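Local atomic coordinates of MdcE (Pseudomonas aeruginosa, PDB entry 5VIP), a protein that probably serves as the gamma subunit of a biotin-independent malonate decarboxylase, with a likely transferase role. Residues 127-130 with 131-134; 212-215 with 216-219; 243-246 with 247-251; 273-276 with 277-281. All coordinates share one frame; numbering follows the deposited sequence.

Contact 1 (127-130 with 131-134); sequences IHQA and LAGA
I127 lays its CG1 branch beside the leucine one turn further along the helix, CG1 standing 3.8 Å from CD1 of L131, the two side chains lying side by side and pointing the same way. CG1 lies anti to the backbone N of I127 (chi1 -176°), which carries the ethyl arm to the side of its own carbonyl, where L131 packs. CD1 of L131 also rests 3.5 Å from O of I127, the oxygen that accepts the N-H of L131 in a nearly straight bond (3.0 Å from N of L131 to O of I127, 166° at the hydrogen). Q129 runs outward and bends at chi2 (63°), bringing NE2 to 3.7 Å from CB of A132. The amide is gripped at both ends by the chain of another protein: NE2 bonds to its backbone and OE1 to one of its basic side chains. With A130, A132, G133 and A134 the turns carry little side-chain bulk; A130 lies against W85 and A134 against L87, both of helix 81-97, while A134 and L131 touch A163 of helix 158-163. This is i to i+4 packing along a buried helix, one flank on neighbouring helices and another at a subunit interface.

Contact 2 (212-215 with 216-219); sequences YDID and SYAS
D213 is the N-cap of helix 214-219, its side chain accepting from S216 in the first turn. From CB the chain turns with CG between the backbone N and the carbonyl carbon (chi1 72°), a setting that swings the carboxylate over the backbone of the first turn. CG lies 3.3 Å from OG of S216. The two oxygens then divide the work: OD2 takes the backbone N-H of S216 at 2.8 Å from its N, nearly straight at 165° but from above the carboxylate plane, while OD1 accepts the hydroxyl of S216 on its syn side, 2.6 Å from OG. One residue thus holds both arms of the carboxylate and fixes its rotation, and the negative charge sits where it would be expected to offset the helix dipole. The backbone of D213 adds a weak bond, its O lying 3.3 Å from N of Y217. On the inner side I214 CD1 approaches Y217 CD2 obliquely at 4.1 Å; both side chains lean on V181 of strand 180-182, and the Y217 hydroxyl bonds to that of Y166. D215 turns away to H175, its OD1 hydrogen-bonded to NE2. Further along, the hydroxyl of S219 folds back on its own helix, OG donating to the backbone O of S216 at 2.6 Å.

Contact 3 (243-246 with 247-251); sequences VRTC and LGEAL
Two torsions bring V243 and L247 together: V243 CG1 is anti to its own backbone N (chi1 170°), and L247 places CG anti to its carbonyl carbon (chi1 -65°), so that the leucine leans back along the helix. The two side chains then run side by side in one direction, with V243 CG1 3.9 Å from L247 CD1. The leucine also covers the carbonyl of the preceding turn, its CG only 3.2 Å from O of V243. That oxygen accepts the N-H of L247 in an almost linear bond, 2.9 Å from the N and 171° at the hydrogen.

A second pair lies on the solvent-facing flank. T245 directs its methyl group towards E249, whose chain extends beyond CG and lies alongside: T245 CG2 is 3.4 Å from E249 OE2, and E249 CG is likewise 3.4 Å from O of T245. The threonine hydroxyl is turned to the preceding turn instead, where OG1 bonds to O of V241. Between them, N of G248 bonds to O of R244 at 2.9 Å, while the guanidinium of R244 reaches from NH2 to the backbone O of L32.

In the fold, these are successive turns of helix 237-254 lying against the mixed sheet. V243 meets L151 and L247 meets I149, both of strand 148-152; V243 and C246 both meet L227 of strand 225-227, the outermost strand within this chain, C246 also packs on I172 of strand 170-174, and A250 bridges I149 and I172.

Contact 4 (273-276 with 277-281); sequences SARV and RRLLR
R275 stretches out fully from CG to NE, with CG anti to its backbone N (chi1 179°), and so lies across L279, whose CD1 sits over one face of the guanidinium, 3.9 Å from NE. R278 starts with the same first torsion but kinks at chi3 (54°), which brings NH2 to 3.0 Å from NH1 of R275. NH1 meets the R278 guanidinium at its edge, the planes turned 62° apart; two donors of like charge face each other, so no bond joins them, and the closeness is probably eased by E282, which forms a salt bridge with R278 NH1. R277 takes the other course, CG anti to the carbonyl carbon and the chain extended, and packs its CG 3.6 Å from O of S273. Its NE and NH2 reach acidic side chains of the chain of another protein, and an acidic side chain there also bonds S273 OG. V276 and L280 run side by side, CG1 of the valine 4.0 Å from CD1 of the leucine; L280, like L279, also packs on apolar side chains of that partner chain. This is typical of an arginine-rich C-terminal helix docked on a partner subunit, where leucines share the interface with arginines that pair with acidic groups of the other chain.

Along the chain the four contacts come in series, each in or at the start of one helix: contact 1 in helix 127-143, contact 2 at the start of helix 214-219, contact 3 in helix 237-254 and contact 4 in helix 271-283. None touches another. By nearest atoms contacts 2 and 4 come closest, about 11 Å apart; by centres contacts 2 and 3 do, about 21 Å, and contacts 3 and 4 lie furthest apart, about 32 Å. Contacts 1 and 3 lie on opposite sides of the chain's centre. Contacts 2 and 3 both pack against strand 170-174 of the mixed sheet. Contacts 1 and 4 carry most of the reach to the other protein chain, contact 4 lying furthest out.

Contact 1 (127-130 with 131-134)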
loop_
_atom_site.group_PDB
_atom_site.type_symbol
_atom_site.label_atom_id
_atom_site.label_comp_id
_atom_site.label_asym_id
_atom_site.label_seq_id
_atom_site.Cartn_x
_atom_site.Cartn_y
_atom_site.Cartn_z
ATOM N N ILE A 127 2.247 -9.849 8.323
ATOM C CA ILE A 127 1.083 -9.460 7.528
ATOM C C ILE A 127 1.366 -8.225 6.646
ATOM O O ILE A 127 0.838 -8.130 5.544
ATOM C CB ILE A 127 -0.148 -9.209 8.437
ATOM C CG1 ILE A 127 -1.391 -8.898 7.603
ATOM C CG2 ILE A 127 0.140 -8.117 9.485
ATOM C CD1 ILE A 127 -2.708 -9.055 8.390
ATOM N N HIS A 128 2.213 -7.302 7.095
ATOM C CA HIS A 128 2.579 -6.172 6.232
ATOM C C HIS A 128 3.240 -6.660 4.924
ATOM O O HIS A 128 3.077 -6.038 3.865
ATOM C CB HIS A 128 3.514 -5.200 6.963
ATOM C CG HIS A 128 4.921 -5.703 7.092
ATOM N ND1 HIS A 128 5.300 -6.623 8.045
ATOM C CD2 HIS A 128 6.031 -5.435 6.359
ATOM C CE1 HIS A 128 6.589 -6.897 7.902
ATOM N NE2 HIS A 128 7.055 -6.191 6.884
ATOM N N GLN A 129 3.973 -7.773 4.998
ATOM C CA GLN A 129 4.689 -8.297 3.835
ATOM C C GLN A 129 3.720 -9.013 2.899
ATOM O O GLN A 129 3.848 -8.952 1.673
ATOM C CB GLN A 129 5.812 -9.252 4.278
ATOM C CG GLN A 129 6.684 -9.770 3.139
ATOM C CD GLN A 129 7.449 -8.647 2.444
ATOM O OE1 GLN A 129 8.469 -8.168 2.941
ATOM N NE2 GLN A 129 6.941 -8.212 1.299
ATOM N N ALA A 130 2.757 -9.704 3.497
ATOM C CA ALA A 130 1.721 -10.392 2.735
ATOM C C ALA A 130 0.901 -9.396 1.931
ATOM O O ALA A 130 0.621 -9.614 0.753
ATOM C CB ALA A 130 0.819 -11.195 3.670
ATOM N N LEU A 131 0.517 -8.291 2.567
ATOM C CA LEU A 131 -0.258 -7.271 1.859
ATOM C C LEU A 131 0.625 -6.579 0.820
ATOM O O LEU A 131 0.149 -6.214 -0.247
ATOM C CB LEU A 131 -0.861 -6.258 2.833
ATOM C CG LEU A 131 -2.253 -6.655 3.360
ATOM C CD1 LEU A 131 -2.256 -8.058 3.964
ATOM C CD2 LEU A 131 -2.746 -5.627 4.372
ATOM N N ALA A 132 1.914 -6.418 1.123
ATOM C CA ALA A 132 2.845 -5.891 0.129
ATOM C C ALA A 132 2.914 -6.800 -1.099
ATOM O O ALA A 132 3.036 -6.320 -2.229
ATOM C CB ALA A 132 4.229 -5.721 0.727
ATOM N N GLY A 133 2.881 -8.111 -0.873
ATOM C CA GLY A 133 2.837 -9.068 -1.972
ATOM C C GLY A 133 1.656 -8.820 -2.907
ATOM O O GLY A 133 1.792 -8.868 -4.136
ATOM N N ALA A 134 0.490 -8.542 -2.331
ATOM C CA ALA A 134 -0.701 -8.271 -3.133
ATOM C C ALA A 134 -0.554 -6.979 -3.934
ATOM O O ALA A 134 -0.889 -6.927 -5.122
ATOM C CB ALA A 134 -1.950 -8.206 -2.243
#

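Contact 2 (212-215 with 216-219)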
loop_
_atom_site.group_PDB
_atom_site.type_symbol
_atom_site.label_atom_id
_atom_site.label_comp_id
_atom_site.label_asym_id
_atom_site.label_seq_id
_atom_site.Cartn_x
_atom_site.Cartn_y
_atom_site.Cartn_z
ATOM N N TYR A 212 -16.472 9.574 5.957
ATOM C CA TYR A 212 -16.588 8.165 5.583
ATOM C C TYR A 212 -17.477 7.930 4.349
ATOM O O TYR A 212 -17.342 6.913 3.668
ATOM C CB TYR A 212 -17.124 7.354 6.776
ATOM C CG TYR A 212 -16.079 7.116 7.843
ATOM C CD1 TYR A 212 -15.786 8.095 8.790
ATOM C CD2 TYR A 212 -15.364 5.925 7.888
ATOM C CE1 TYR A 212 -14.821 7.889 9.760
ATOM C CE2 TYR A 212 -14.393 5.708 8.854
ATOM C CZ TYR A 212 -14.118 6.701 9.783
ATOM O OH TYR A 212 -13.155 6.484 10.741
ATOM N N ASP A 213 -18.377 8.866 4.058
ATOM C CA ASP A 213 -19.327 8.687 2.958
ATOM C C ASP A 213 -18.679 8.819 1.583
ATOM O O ASP A 213 -17.648 9.475 1.421
ATOM C CB ASP A 213 -20.458 9.697 3.064
ATOM C CG ASP A 213 -20.005 11.092 2.711
ATOM O OD1 ASP A 213 -19.386 11.746 3.576
ATOM O OD2 ASP A 213 -20.239 11.523 1.565
ATOM N N ILE A 214 -19.321 8.239 0.576
ATOM C CA ILE A 214 -18.714 8.150 -0.737
ATOM C C ILE A 214 -18.820 9.463 -1.526
ATOM O O ILE A 214 -18.038 9.702 -2.442
ATOM C CB ILE A 214 -19.335 6.975 -1.533
ATOM C CG1 ILE A 214 -18.418 6.563 -2.685
ATOM C CG2 ILE A 214 -20.763 7.297 -1.968
ATOM C CD1 ILE A 214 -17.061 6.015 -2.214
ATOM N N ASP A 215 -19.763 10.335 -1.165
ATOM C CA ASP A 215 -19.825 11.641 -1.816
ATOM C C ASP A 215 -18.598 12.488 -1.463
ATOM O O ASP A 215 -17.989 13.117 -2.334
ATOM C CB ASP A 215 -21.104 12.380 -1.432
ATOM C CG ASP A 215 -22.293 11.939 -2.257
ATOM O OD1 ASP A 215 -22.093 11.596 -3.439
ATOM O OD2 ASP A 215 -23.420 11.928 -1.726
ATOM N N SER A 216 -18.253 12.506 -0.178
ATOM C CA SER A 216 -17.047 13.179 0.283
ATOM C C SER A 216 -15.810 12.659 -0.438
ATOM O O SER A 216 -14.989 13.444 -0.907
ATOM C CB SER A 216 -16.879 12.995 1.787
ATOM O OG SER A 216 -17.914 13.654 2.491
ATOM N N TYR A 217 -15.687 11.334 -0.527
ATOM C CA TYR A 217 -14.535 10.725 -1.187
ATOM C C TYR A 217 -14.481 11.132 -2.653
ATOM O O TYR A 217 -13.418 11.471 -3.169
ATOM C CB TYR A 217 -14.575 9.196 -1.050
ATOM C CG TYR A 217 -13.381 8.488 -1.661
ATOM C CD1 TYR A 217 -12.154 8.467 -1.008
ATOM C CD2 TYR A 217 -13.486 7.829 -2.880
ATOM C CE1 TYR A 217 -11.059 7.818 -1.557
ATOM C CE2 TYR A 217 -12.392 7.180 -3.443
ATOM C CZ TYR A 217 -11.182 7.174 -2.770
ATOM O OH TYR A 217 -10.089 6.530 -3.316
ATOM N N ALA A 218 -15.643 11.122 -3.312
ATOM C CA ALA A 218 -15.738 11.512 -4.713
ATOM C C ALA A 218 -15.276 12.958 -4.927
ATOM O O ALA A 218 -14.674 13.278 -5.958
ATOM C CB ALA A 218 -17.183 11.320 -5.225
ATOM N N SER A 219 -15.521 13.822 -3.943
ATOM C CA SER A 219 -15.119 15.224 -4.062
ATOM C C SER A 219 -13.594 15.398 -4.074
ATOM O O SER A 219 -13.091 16.439 -4.500
ATOM C CB SER A 219 -15.733 16.056 -2.933
ATOM O OG SER A 219 -15.024 15.899 -1.718
#

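Contact 3 (243-246 with 247-251)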
loop_
_atom_site.group_PDB
_atom_site.type_symbol
_atom_site.label_atom_id
_atom_site.label_comp_id
_atom_site.label_asym_id
_atom_site.label_seq_id
_atom_site.Cartn_x
_atom_site.Cartn_y
_atom_site.Cartn_z
ATOM N N VAL A 243 -23.906 -1.902 -14.187
ATOM C CA VAL A 243 -22.534 -2.089 -13.715
ATOM C C VAL A 243 -21.650 -2.707 -14.802
ATOM O O VAL A 243 -20.531 -2.251 -15.025
ATOM C CB VAL A 243 -22.486 -2.951 -12.445
ATOM C CG1 VAL A 243 -21.029 -3.348 -12.109
ATOM C CG2 VAL A 243 -23.116 -2.200 -11.295
ATOM N N ARG A 244 -22.158 -3.721 -15.501
ATOM C CA ARG A 244 -21.401 -4.321 -16.600
ATOM C C ARG A 244 -21.084 -3.290 -17.673
ATOM O O ARG A 244 -19.980 -3.276 -18.227
ATOM C CB ARG A 244 -22.162 -5.502 -17.209
ATOM C CG ARG A 244 -21.918 -6.798 -16.469
ATOM C CD ARG A 244 -22.784 -7.935 -16.963
ATOM N NE ARG A 244 -22.471 -9.150 -16.218
ATOM C CZ ARG A 244 -23.248 -10.226 -16.169
ATOM N NH1 ARG A 244 -24.401 -10.240 -16.822
ATOM N NH2 ARG A 244 -22.873 -11.283 -15.456
ATOM N N THR A 245 -22.047 -2.420 -17.951
ATOM C CA THR A 245 -21.863 -1.368 -18.944
ATOM C C THR A 245 -20.741 -0.429 -18.531
ATOM O O THR A 245 -19.856 -0.111 -19.323
ATOM C CB THR A 245 -23.150 -0.560 -19.139
ATOM O OG1 THR A 245 -24.163 -1.423 -19.667
ATOM C CG2 THR A 245 -22.920 0.590 -20.106
ATOM N N CYS A 246 -20.791 0.005 -17.276
ATOM C CA CYS A 246 -19.798 0.927 -16.734
ATOM C C CYS A 246 -18.400 0.301 -16.716
ATOM O O CYS A 246 -17.423 0.947 -17.102
ATOM C CB CYS A 246 -20.221 1.367 -15.334
ATOM S SG CYS A 246 -19.221 2.710 -14.636
ATOM N N LEU A 247 -18.309 -0.961 -16.304
ATOM C CA LEU A 247 -17.037 -1.695 -16.349
ATOM C C LEU A 247 -16.496 -1.769 -17.774
ATOM O O LEU A 247 -15.289 -1.631 -18.005
ATOM C CB LEU A 247 -17.202 -3.108 -15.789
ATOM C CG LEU A 247 -17.554 -3.278 -14.315
ATOM C CD1 LEU A 247 -17.872 -4.747 -14.020
ATOM C CD2 LEU A 247 -16.408 -2.779 -13.420
ATOM N N GLY A 248 -17.399 -2.004 -18.727
ATOM C CA GLY A 248 -17.037 -2.024 -20.133
ATOM C C GLY A 248 -16.450 -0.701 -20.590
ATOM O O GLY A 248 -15.445 -0.665 -21.304
ATOM N N GLU A 249 -17.073 0.397 -20.175
ATOM C CA GLU A 249 -16.581 1.715 -20.551
ATOM C C GLU A 249 -15.248 2.058 -19.861
ATOM O O GLU A 249 -14.394 2.723 -20.444
ATOM C CB GLU A 249 -17.641 2.770 -20.242
ATOM C CG GLU A 249 -18.876 2.606 -21.127
ATOM C CD GLU A 249 -20.060 3.431 -20.675
ATOM O OE1 GLU A 249 -19.901 4.278 -19.763
ATOM O OE2 GLU A 249 -21.155 3.230 -21.242
ATOM N N ALA A 250 -15.072 1.594 -18.630
ATOM C CA ALA A 250 -13.807 1.794 -17.930
ATOM C C ALA A 250 -12.691 1.062 -18.669
ATOM O O ALA A 250 -11.624 1.613 -18.904
ATOM C CB ALA A 250 -13.915 1.321 -16.484
ATOM N N LEU A 251 -12.978 -0.173 -19.067
ATOM C CA LEU A 251 -12.042 -1.005 -19.806
ATOM C C LEU A 251 -11.640 -0.343 -21.122
ATOM O O LEU A 251 -10.453 -0.249 -21.456
ATOM C CB LEU A 251 -12.666 -2.382 -20.051
ATOM C CG LEU A 251 -11.864 -3.410 -20.833
ATOM C CD1 LEU A 251 -10.506 -3.591 -20.181
ATOM C CD2 LEU A 251 -12.617 -4.735 -20.879
#

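Contact 4 (273-276 with 277-281)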
loop_
_atom_site.group_PDB
_atom_site.type_symbol
_atom_site.label_atom_id
_atom_site.label_comp_id
_atom_site.label_asym_id
_atom_site.label_seq_id
_atom_site.Cartn_x
_atom_site.Cartn_y
_atom_site.Cartn_z
ATOM N N SER A 273 -1.444 18.759 -3.745
ATOM C CA SER A 273 -0.653 17.655 -4.303
ATOM C C SER A 273 -0.019 18.047 -5.619
ATOM O O SER A 273 1.140 17.708 -5.906
ATOM C CB SER A 273 -1.529 16.417 -4.530
ATOM O OG SER A 273 -2.051 15.927 -3.315
ATOM N N ALA A 274 -0.803 18.752 -6.428
ATOM C CA ALA A 274 -0.361 19.188 -7.736
ATOM C C ALA A 274 0.775 20.189 -7.587
ATOM O O ALA A 274 1.739 20.139 -8.341
ATOM C CB ALA A 274 -1.521 19.800 -8.519
ATOM N N ARG A 275 0.649 21.093 -6.615
ATOM C CA ARG A 275 1.680 22.091 -6.355
ATOM C C ARG A 275 2.981 21.427 -5.921
ATOM O O ARG A 275 4.065 21.814 -6.362
ATOM C CB ARG A 275 1.226 23.085 -5.282
ATOM C CG ARG A 275 2.283 24.141 -4.964
ATOM C CD ARG A 275 1.759 25.279 -4.093
ATOM N NE ARG A 275 2.859 26.144 -3.649
ATOM C CZ ARG A 275 3.321 27.189 -4.332
ATOM N NH1 ARG A 275 2.775 27.523 -5.495
ATOM N NH2 ARG A 275 4.330 27.908 -3.850
ATOM N N VAL A 276 2.853 20.437 -5.045
ATOM C CA VAL A 276 4.004 19.690 -4.560
ATOM C C VAL A 276 4.757 19.092 -5.734
ATOM O O VAL A 276 5.957 19.284 -5.858
ATOM C CB VAL A 276 3.592 18.586 -3.567
ATOM C CG1 VAL A 276 4.729 17.558 -3.398
ATOM C CG2 VAL A 276 3.186 19.198 -2.228
ATOM N N ARG A 277 4.051 18.399 -6.619
ATOM C CA ARG A 277 4.704 17.746 -7.747
ATOM C C ARG A 277 5.320 18.751 -8.716
ATOM O O ARG A 277 6.391 18.500 -9.276
ATOM C CB ARG A 277 3.717 16.827 -8.478
ATOM C CG ARG A 277 3.420 15.543 -7.709
ATOM C CD ARG A 277 2.569 14.576 -8.527
ATOM N NE ARG A 277 2.520 13.244 -7.917
ATOM C CZ ARG A 277 1.714 12.905 -6.913
ATOM N NH1 ARG A 277 0.870 13.799 -6.397
ATOM N NH2 ARG A 277 1.750 11.673 -6.422
ATOM N N ARG A 278 4.663 19.893 -8.907
ATOM C CA ARG A 278 5.245 20.933 -9.760
ATOM C C ARG A 278 6.547 21.491 -9.153
ATOM O O ARG A 278 7.544 21.664 -9.849
ATOM C CB ARG A 278 4.229 22.066 -9.995
ATOM C CG ARG A 278 4.725 23.163 -10.942
ATOM C CD ARG A 278 3.665 24.252 -11.189
ATOM N NE ARG A 278 3.143 24.843 -9.955
ATOM C CZ ARG A 278 3.774 25.777 -9.243
ATOM N NH1 ARG A 278 4.960 26.229 -9.636
ATOM N NH2 ARG A 278 3.221 26.260 -8.135
ATOM N N LEU A 279 6.543 21.764 -7.853
ATOM C CA LEU A 279 7.744 22.289 -7.198
ATOM C C LEU A 279 8.903 21.283 -7.233
ATOM O O LEU A 279 10.043 21.659 -7.507
ATOM C CB LEU A 279 7.436 22.686 -5.761
ATOM C CG LEU A 279 6.475 23.868 -5.627
ATOM C CD1 LEU A 279 6.110 24.115 -4.172
ATOM C CD2 LEU A 279 7.093 25.115 -6.263
ATOM N N LEU A 280 8.614 20.010 -6.961
ATOM C CA LEU A 280 9.647 18.973 -7.038
ATOM C C LEU A 280 10.317 18.940 -8.403
ATOM O O LEU A 280 11.534 18.844 -8.495
ATOM C CB LEU A 280 9.057 17.591 -6.739
ATOM C CG LEU A 280 8.728 17.268 -5.287
ATOM C CD1 LEU A 280 7.963 15.968 -5.225
ATOM C CD2 LEU A 280 10.007 17.175 -4.479
ATOM N N ARG A 281 9.520 19.014 -9.464
ATOM C CA ARG A 281 10.065 18.975 -10.809
ATOM C C ARG A 281 10.944 20.193 -11.121
ATOM O O ARG A 281 12.002 20.059 -11.746
ATOM C CB ARG A 281 8.938 18.882 -11.833
ATOM C CG ARG A 281 9.426 18.649 -13.241
ATOM C CD ARG A 281 8.248 18.473 -14.197
ATOM N NE ARG A 281 7.542 17.208 -14.000
ATOM C CZ ARG A 281 7.966 16.035 -14.469
ATOM N NH1 ARG A 281 9.098 15.961 -15.152
ATOM N NH2 ARG A 281 7.260 14.934 -14.251
#